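Local coordinates for p-47 protein (Clostridium botulinum, PDB 6EKT) that is encoded in a botulinum neurotoxin type A2 gene cluster, resembles tubular lipid-binding proteins and may help protect the toxin in the host gut, at residues W289-Y299 with V383-A394. Residues are numbered along the deposited sequence; the frame is centred on the assembly and turned at random.
Sequences WYGLKVAALYY and VTHWSIKSIEGA
A beta hairpin packs here on a helix, within the TULIP-like fold in which an antiparallel sheet wraps around a long helix. Strands 292-294 and 297-299 are joined by a type II' turn from V294 to L297. L292, V294 and Y299 point at helix 383-394. Strand 292-294 runs roughly antiparallel to the helix, at 146°. Their axes come within 9.2 Å.

At the turn end, V383 crosses the Y299 ring at about a right angle. Its CG2 lies over the ring centre, 3.4 Å from the centroid, as a CH-pi contact. V294 CG2 lies 3.8 Å from W386 CB, and V294 CG1 is over one face of the W386 indole. In the middle, L292 straddles S390: CD1 is 3.6 Å from S390 CB, while CD2 approaches OG.

W289 precedes the hairpin, and its indole packs against S390, I391 and A394. I391 CG1 sits over its six-membered ring, almost on the ring normal. Y290 CE2 lies against the opposite face, toward its rim. A394 CB meets the indole edge in plane, 3.6 Å from CZ2. P301 and I303, further along the second hairpin strand, also touch W289, and V324 of the adjacent strand 315-326 packs on V383 and S387.

With chi1 of -178°, S390 places OG opposite its backbone N. There S390 OG accepts a hydrogen bond from W289 NE1 at 3.0 Å. The N-H...O angle is 151°, and OG is tilted a little from the indole plane. A water joins the same OG, at 2.7 Å, to Y290 OH.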
ATOM      1  N   TRP A 289      24.026  -6.058  25.664  1.00 23.63           N
ATOM      2  CA  TRP A 289      23.171  -5.134  26.426  1.00 23.49           C
ATOM      3  C   TRP A 289      23.993  -4.029  27.106  1.00 24.21           C
ATOM      4  O   TRP A 289      25.194  -4.204  27.351  1.00 24.55           O
ATOM      5  CB  TRP A 289      22.358  -5.902  27.481  1.00 22.70           C
ATOM      6  CG  TRP A 289      21.055  -5.254  27.812  1.00 22.53           C
ATOM      7  CD1 TRP A 289      20.726  -4.613  28.954  1.00 22.88           C
ATOM      8  CD2 TRP A 289      19.908  -5.166  26.949  1.00 22.30           C
ATOM      9  NE1 TRP A 289      19.431  -4.121  28.869  1.00 22.83           N
ATOM     10  CE2 TRP A 289      18.907  -4.466  27.656  1.00 22.07           C
ATOM     11  CE3 TRP A 289      19.628  -5.636  25.654  1.00 21.77           C
ATOM     12  CZ2 TRP A 289      17.642  -4.203  27.113  1.00 22.13           C
ATOM     13  CZ3 TRP A 289      18.364  -5.378  25.101  1.00 21.43           C
ATOM     14  CH2 TRP A 289      17.385  -4.663  25.839  1.00 22.16           C
ATOM     15  N   TYR A 290      23.350  -2.897  27.396  1.00 24.71           N
ATOM     16  CA  TYR A 290      23.985  -1.844  28.178  1.00 25.68           C
ATOM     17  C   TYR A 290      24.206  -2.280  29.638  1.00 24.54           C
ATOM     18  O   TYR A 290      23.589  -3.228  30.120  1.00 23.11           O
ATOM     19  CB  TYR A 290      23.215  -0.525  28.094  1.00 26.57           C
ATOM     20  CG  TYR A 290      21.743  -0.605  28.437  1.00 27.24           C
ATOM     21  CD1 TYR A 290      21.289  -0.416  29.750  1.00 27.90           C
ATOM     22  CD2 TYR A 290      20.792  -0.836  27.441  1.00 26.94           C
ATOM     23  CE1 TYR A 290      19.926  -0.459  30.056  1.00 27.85           C
ATOM     24  CE2 TYR A 290      19.438  -0.895  27.744  1.00 27.54           C
ATOM     25  CZ  TYR A 290      19.010  -0.697  29.050  1.00 27.76           C
ATOM     26  OH  TYR A 290      17.652  -0.759  29.325  1.00 28.23           O
ATOM     27  N   GLY A 291      25.116  -1.601  30.316  1.00 25.45           N
ATOM     28  CA  GLY A 291      25.442  -1.927  31.702  1.00 26.18           C
ATOM     29  C   GLY A 291      24.265  -1.632  32.605  1.00 26.75           C
ATOM     30  O   GLY A 291      23.661  -0.570  32.508  1.00 26.66           O
ATOM     31  N   LEU A 292      23.939  -2.593  33.460  1.00 26.54           N
ATOM     32  CA  LEU A 292      22.894  -2.439  34.483  1.00 27.33           C
ATOM     33  C   LEU A 292      23.473  -2.451  35.884  1.00 28.17           C
ATOM     34  O   LEU A 292      24.189  -3.398  36.263  1.00 27.02           O
ATOM     35  CB  LEU A 292      21.894  -3.595  34.389  1.00 27.07           C
ATOM     36  CG  LEU A 292      21.058  -3.712  33.153  1.00 27.46           C
ATOM     37  CD1 LEU A 292      20.323  -5.044  33.266  1.00 26.38           C
ATOM     38  CD2 LEU A 292      20.085  -2.538  33.121  1.00 28.25           C
ATOM     39  N   LYS A 293      23.128  -1.429  36.673  1.00 29.15           N
ATOM     40  CA  LYS A 293      23.666  -1.311  38.017  1.00 30.73           C
ATOM     41  C   LYS A 293      22.760  -2.068  38.967  1.00 30.53           C
ATOM     42  O   LYS A 293      21.573  -1.769  39.073  1.00 31.60           O
ATOM     43  CB  LYS A 293      23.799   0.157  38.458  1.00 32.15           C
ATOM     44  CG  LYS A 293      24.680   0.352  39.681  1.00 34.60           C
ATOM     45  CD  LYS A 293      25.099   1.813  39.805  1.00 37.45           C
ATOM     46  CE  LYS A 293      25.395   2.267  41.217  1.00 40.93           C
ATOM     47  NZ  LYS A 293      26.374   1.415  41.945  1.00 41.88           N
ATOM     48  N   VAL A 294      23.332  -3.061  39.621  1.00 30.20           N
ATOM     49  CA  VAL A 294      22.644  -3.851  40.646  1.00 30.64           C
ATOM     50  C   VAL A 294      23.528  -3.812  41.884  1.00 31.11           C
ATOM     51  O   VAL A 294      24.696  -4.238  41.856  1.00 31.05           O
ATOM     52  CB  VAL A 294      22.371  -5.307  40.175  1.00 28.71           C
ATOM     53  CG1 VAL A 294      21.479  -6.032  41.177  1.00 29.05           C
ATOM     54  CG2 VAL A 294      21.747  -5.330  38.788  1.00 29.17           C
ATOM     55  N   ALA A 295      22.968  -3.287  42.978  1.00 32.60           N
ATOM     56  CA  ALA A 295      23.727  -2.860  44.161  1.00 33.52           C
ATOM     57  C   ALA A 295      24.917  -1.969  43.748  1.00 33.52           C
ATOM     58  O   ALA A 295      24.717  -0.974  43.048  1.00 34.52           O
ATOM     59  CB  ALA A 295      24.144  -4.048  45.058  1.00 34.02           C
ATOM     60  N   ALA A 296      26.140  -2.322  44.137  1.00 33.31           N
ATOM     61  CA  ALA A 296      27.294  -1.447  43.841  1.00 33.45           C
ATOM     62  C   ALA A 296      27.929  -1.643  42.446  1.00 32.37           C
ATOM     63  O   ALA A 296      28.782  -0.856  42.041  1.00 32.29           O
ATOM     64  CB  ALA A 296      28.343  -1.549  44.923  1.00 33.63           C
ATOM     65  N   LEU A 297      27.508  -2.668  41.713  1.00 30.74           N
ATOM     66  CA  LEU A 297      28.223  -3.074  40.489  1.00 29.49           C
ATOM     67  C   LEU A 297      27.362  -3.023  39.235  1.00 28.36           C
ATOM     68  O   LEU A 297      26.127  -3.119  39.300  1.00 28.69           O
ATOM     69  CB  LEU A 297      28.838  -4.472  40.653  1.00 28.81           C
ATOM     70  CG  LEU A 297      29.883  -4.705  41.753  1.00 30.06           C
ATOM     71  CD1 LEU A 297      29.980  -6.185  42.092  1.00 29.77           C
ATOM     72  CD2 LEU A 297      31.267  -4.133  41.402  1.00 31.09           C
ATOM     73  N   TYR A 298      28.026  -2.892  38.090  1.00 26.98           N
ATOM     74  CA  TYR A 298      27.363  -2.979  36.787  1.00 26.00           C
ATOM     75  C   TYR A 298      27.527  -4.356  36.178  1.00 23.89           C
ATOM     76  O   TYR A 298      28.601  -4.961  36.281  1.00 22.83           O
ATOM     77  CB  TYR A 298      27.953  -1.961  35.828  1.00 28.42           C
ATOM     78  CG  TYR A 298      27.419  -0.565  36.036  1.00 30.86           C
ATOM     79  CD1 TYR A 298      26.270  -0.136  35.365  1.00 31.65           C
ATOM     80  CD2 TYR A 298      28.060   0.323  36.901  1.00 32.85           C
ATOM     81  CE1 TYR A 298      25.770   1.151  35.551  1.00 34.55           C
ATOM     82  CE2 TYR A 298      27.573   1.611  37.093  1.00 35.25           C
ATOM     83  CZ  TYR A 298      26.429   2.012  36.429  1.00 35.67           C
ATOM     84  OH  TYR A 298      25.948   3.289  36.628  1.00 39.91           O
ATOM     85  N   TYR A 299      26.471  -4.810  35.507  1.00 22.87           N
ATOM     86  CA  TYR A 299      26.405  -6.142  34.893  1.00 22.43           C
ATOM     87  C   TYR A 299      25.955  -6.015  33.444  1.00 22.55           C
ATOM     88  O   TYR A 299      25.279  -5.054  33.078  1.00 24.07           O
ATOM     89  CB  TYR A 299      25.425  -7.025  35.675  1.00 21.50           C
ATOM     90  CG  TYR A 299      25.874  -7.221  37.081  1.00 21.63           C
ATOM     91  CD1 TYR A 299      25.506  -6.296  38.088  1.00 22.04           C
ATOM     92  CD2 TYR A 299      26.688  -8.305  37.428  1.00 20.62           C
ATOM     93  CE1 TYR A 299      25.950  -6.451  39.396  1.00 21.49           C
ATOM     94  CE2 TYR A 299      27.136  -8.465  38.743  1.00 21.06           C
ATOM     95  CZ  TYR A 299      26.739  -7.551  39.722  1.00 21.55           C
ATOM     96  OH  TYR A 299      27.188  -7.730  41.002  1.00 21.57           O
ATOM     97  N   VAL A 383      20.752 -10.077  39.950  1.00 20.40           N
ATOM     98  CA  VAL A 383      21.281  -9.712  38.632  1.00 19.75           C
ATOM     99  C   VAL A 383      20.400 -10.307  37.532  1.00 19.72           C
ATOM    100  O   VAL A 383      20.101  -9.634  36.533  1.00 19.42           O
ATOM    101  CB  VAL A 383      22.781 -10.121  38.459  1.00 19.92           C
ATOM    102  CG1 VAL A 383      23.264  -9.928  37.009  1.00 19.83           C
ATOM    103  CG2 VAL A 383      23.665  -9.288  39.375  1.00 19.73           C
ATOM    104  N   THR A 384      19.966 -11.555  37.730  1.00 19.09           N
ATOM    105  CA  THR A 384      19.150 -12.269  36.723  1.00 19.32           C
ATOM    106  C   THR A 384      17.782 -11.603  36.571  1.00 19.29           C
ATOM    107  O   THR A 384      17.343 -11.343  35.450  1.00 18.86           O
ATOM    108  CB  THR A 384      19.027 -13.757  37.082  1.00 19.29           C
ATOM    109  OG1 THR A 384      20.345 -14.312  37.214  1.00 19.77           O
ATOM    110  CG2 THR A 384      18.247 -14.526  35.995  1.00 19.56           C
ATOM    111  N   HIS A 385      17.149 -11.285  37.700  1.00 19.78           N
ATOM    112  CA  HIS A 385      15.899 -10.553  37.734  1.00 21.14           C
ATOM    113  C   HIS A 385      16.001  -9.187  37.059  1.00 21.45           C
ATOM    114  O   HIS A 385      15.188  -8.903  36.172  1.00 21.62           O
ATOM    115  CB  HIS A 385      15.396 -10.391  39.175  1.00 22.08           C
ATOM    116  CG  HIS A 385      14.080  -9.688  39.270  1.00 23.89           C
ATOM    117  ND1 HIS A 385      12.903 -10.240  38.812  1.00 24.71           N
ATOM    118  CD2 HIS A 385      13.756  -8.467  39.757  1.00 24.46           C
ATOM    119  CE1 HIS A 385      11.910  -9.389  39.020  1.00 25.10           C
ATOM    120  NE2 HIS A 385      12.401  -8.309  39.602  1.00 25.52           N
ATOM    121  N   TRP A 386      16.984  -8.364  37.450  1.00 21.70           N
ATOM    122  CA  TRP A 386      17.195  -7.047  36.803  1.00 22.56           C
ATOM    123  C   TRP A 386      17.443  -7.166  35.290  1.00 21.23           C
ATOM    124  O   TRP A 386      16.919  -6.370  34.482  1.00 21.54           O
ATOM    125  CB  TRP A 386      18.365  -6.299  37.461  1.00 24.52           C
ATOM    126  CG  TRP A 386      17.965  -5.262  38.471  1.00 27.49           C
ATOM    127  CD1 TRP A 386      18.124  -3.904  38.349  1.00 28.84           C
ATOM    128  CD2 TRP A 386      17.384  -5.480  39.762  1.00 28.80           C
ATOM    129  NE1 TRP A 386      17.656  -3.271  39.472  1.00 30.91           N
ATOM    130  CE2 TRP A 386      17.194  -4.211  40.352  1.00 30.64           C
ATOM    131  CE3 TRP A 386      16.983  -6.623  40.473  1.00 29.56           C
ATOM    132  CZ2 TRP A 386      16.625  -4.045  41.632  1.00 32.15           C
ATOM    133  CZ3 TRP A 386      16.417  -6.455  41.756  1.00 31.60           C
ATOM    134  CH2 TRP A 386      16.246  -5.176  42.312  1.00 32.23           C
ATOM    135  N   SER A 387      18.227  -8.164  34.899  1.00 20.14           N
ATOM    136  CA  SER A 387      18.531  -8.379  33.467  1.00 20.10           C
ATOM    137  C   SER A 387      17.260  -8.701  32.667  1.00 19.82           C
ATOM    138  O   SER A 387      17.007  -8.125  31.589  1.00 19.16           O
ATOM    139  CB  SER A 387      19.557  -9.513  33.293  1.00 20.02           C
ATOM    140  OG  SER A 387      20.804  -9.168  33.868  1.00 19.66           O
ATOM    141  N   ILE A 388      16.476  -9.651  33.177  1.00 19.76           N
ATOM    142  CA  ILE A 388      15.232 -10.046  32.509  1.00 19.69           C
ATOM    143  C   ILE A 388      14.262  -8.856  32.439  1.00 20.12           C
ATOM    144  O   ILE A 388      13.730  -8.550  31.347  1.00 20.01           O
ATOM    145  CB  ILE A 388      14.573 -11.283  33.203  1.00 19.74           C
ATOM    146  CG1 ILE A 388      15.391 -12.557  32.906  1.00 19.26           C
ATOM    147  CG2 ILE A 388      13.128 -11.465  32.713  1.00 20.01           C
ATOM    148  CD1 ILE A 388      15.029 -13.763  33.771  1.00 20.19           C
ATOM    149  N   LYS A 389      14.084  -8.150  33.561  1.00 21.39           N
ATOM    150  CA  LYS A 389      13.151  -6.991  33.598  1.00 22.53           C
ATOM    151  C   LYS A 389      13.615  -5.870  32.665  1.00 22.47           C
ATOM    152  O   LYS A 389      12.788  -5.262  31.950  1.00 22.37           O
ATOM    153  CB  LYS A 389      12.955  -6.466  35.015  1.00 23.77           C
ATOM    154  CG  LYS A 389      12.226  -7.466  35.926  1.00 24.88           C
ATOM    155  CD  LYS A 389      10.747  -7.556  35.625  1.00 25.63           C
ATOM    156  CE  LYS A 389      10.011  -6.256  35.953  1.00 27.39           C
ATOM    157  NZ  LYS A 389       8.561  -6.335  35.588  1.00 28.78           N
ATOM    158  N   SER A 390      14.929  -5.635  32.638  1.00 22.08           N
ATOM    159  CA  SER A 390      15.499  -4.607  31.740  1.00 22.43           C
ATOM    160  C   SER A 390      15.156  -4.889  30.278  1.00 22.27           C
ATOM    161  O   SER A 390      14.616  -4.020  29.578  1.00 22.50           O
ATOM    162  CB  SER A 390      17.019  -4.479  31.916  1.00 22.68           C
ATOM    163  OG  SER A 390      17.522  -3.458  31.068  1.00 23.27           O
ATOM    164  N   ILE A 391      15.459  -6.111  29.835  1.00 21.39           N
ATOM    165  CA  ILE A 391      15.224  -6.521  28.460  1.00 21.51           C
ATOM    166  C   ILE A 391      13.729  -6.461  28.141  1.00 22.06           C
ATOM    167  O   ILE A 391      13.335  -5.843  27.136  1.00 22.14           O
ATOM    168  CB  ILE A 391      15.822  -7.914  28.167  1.00 20.47           C
ATOM    169  CG1 ILE A 391      17.350  -7.863  28.320  1.00 20.97           C
ATOM    170  CG2 ILE A 391      15.384  -8.431  26.784  1.00 19.65           C
ATOM    171  CD1 ILE A 391      18.014  -9.232  28.351  1.00 20.49           C
ATOM    172  N   GLU A 392      12.897  -7.046  29.010  1.00 22.20           N
ATOM    173  CA  GLU A 392      11.431  -7.051  28.791  1.00 23.37           C
ATOM    174  C   GLU A 392      10.902  -5.649  28.603  1.00 23.81           C
ATOM    175  O   GLU A 392      10.079  -5.415  27.732  1.00 23.10           O
ATOM    176  CB  GLU A 392      10.687  -7.716  29.955  1.00 23.40           C
ATOM    177  CG  GLU A 392      10.870  -9.229  29.960  1.00 23.26           C
ATOM    178  CD  GLU A 392      10.316  -9.902  31.201  1.00 24.22           C
ATOM    179  OE1 GLU A 392      10.004  -9.202  32.197  1.00 23.72           O
ATOM    180  OE2 GLU A 392      10.186 -11.152  31.165  1.00 25.55           O
ATOM    181  N   GLY A 393      11.403  -4.714  29.415  1.00 24.33           N
ATOM    182  CA  GLY A 393      10.904  -3.342  29.397  1.00 25.28           C
ATOM    183  C   GLY A 393      11.387  -2.573  28.171  1.00 24.81           C
ATOM    184  O   GLY A 393      10.798  -1.557  27.809  1.00 25.08           O
ATOM    185  N   ALA A 394      12.461  -3.056  27.549  1.00 23.60           N
ATOM    186  CA  ALA A 394      13.079  -2.358  26.414  1.00 24.11           C
ATOM    187  C   ALA A 394      12.544  -2.854  25.066  1.00 24.22           C
ATOM    188  O   ALA A 394      12.894  -2.296  24.040  1.00 24.64           O
ATOM    189  CB  ALA A 394      14.587  -2.510  26.460  1.00 23.01           C
TER
HETATM  190  O   HOH W   1      16.655  -1.099  32.025  1.00 29.95           O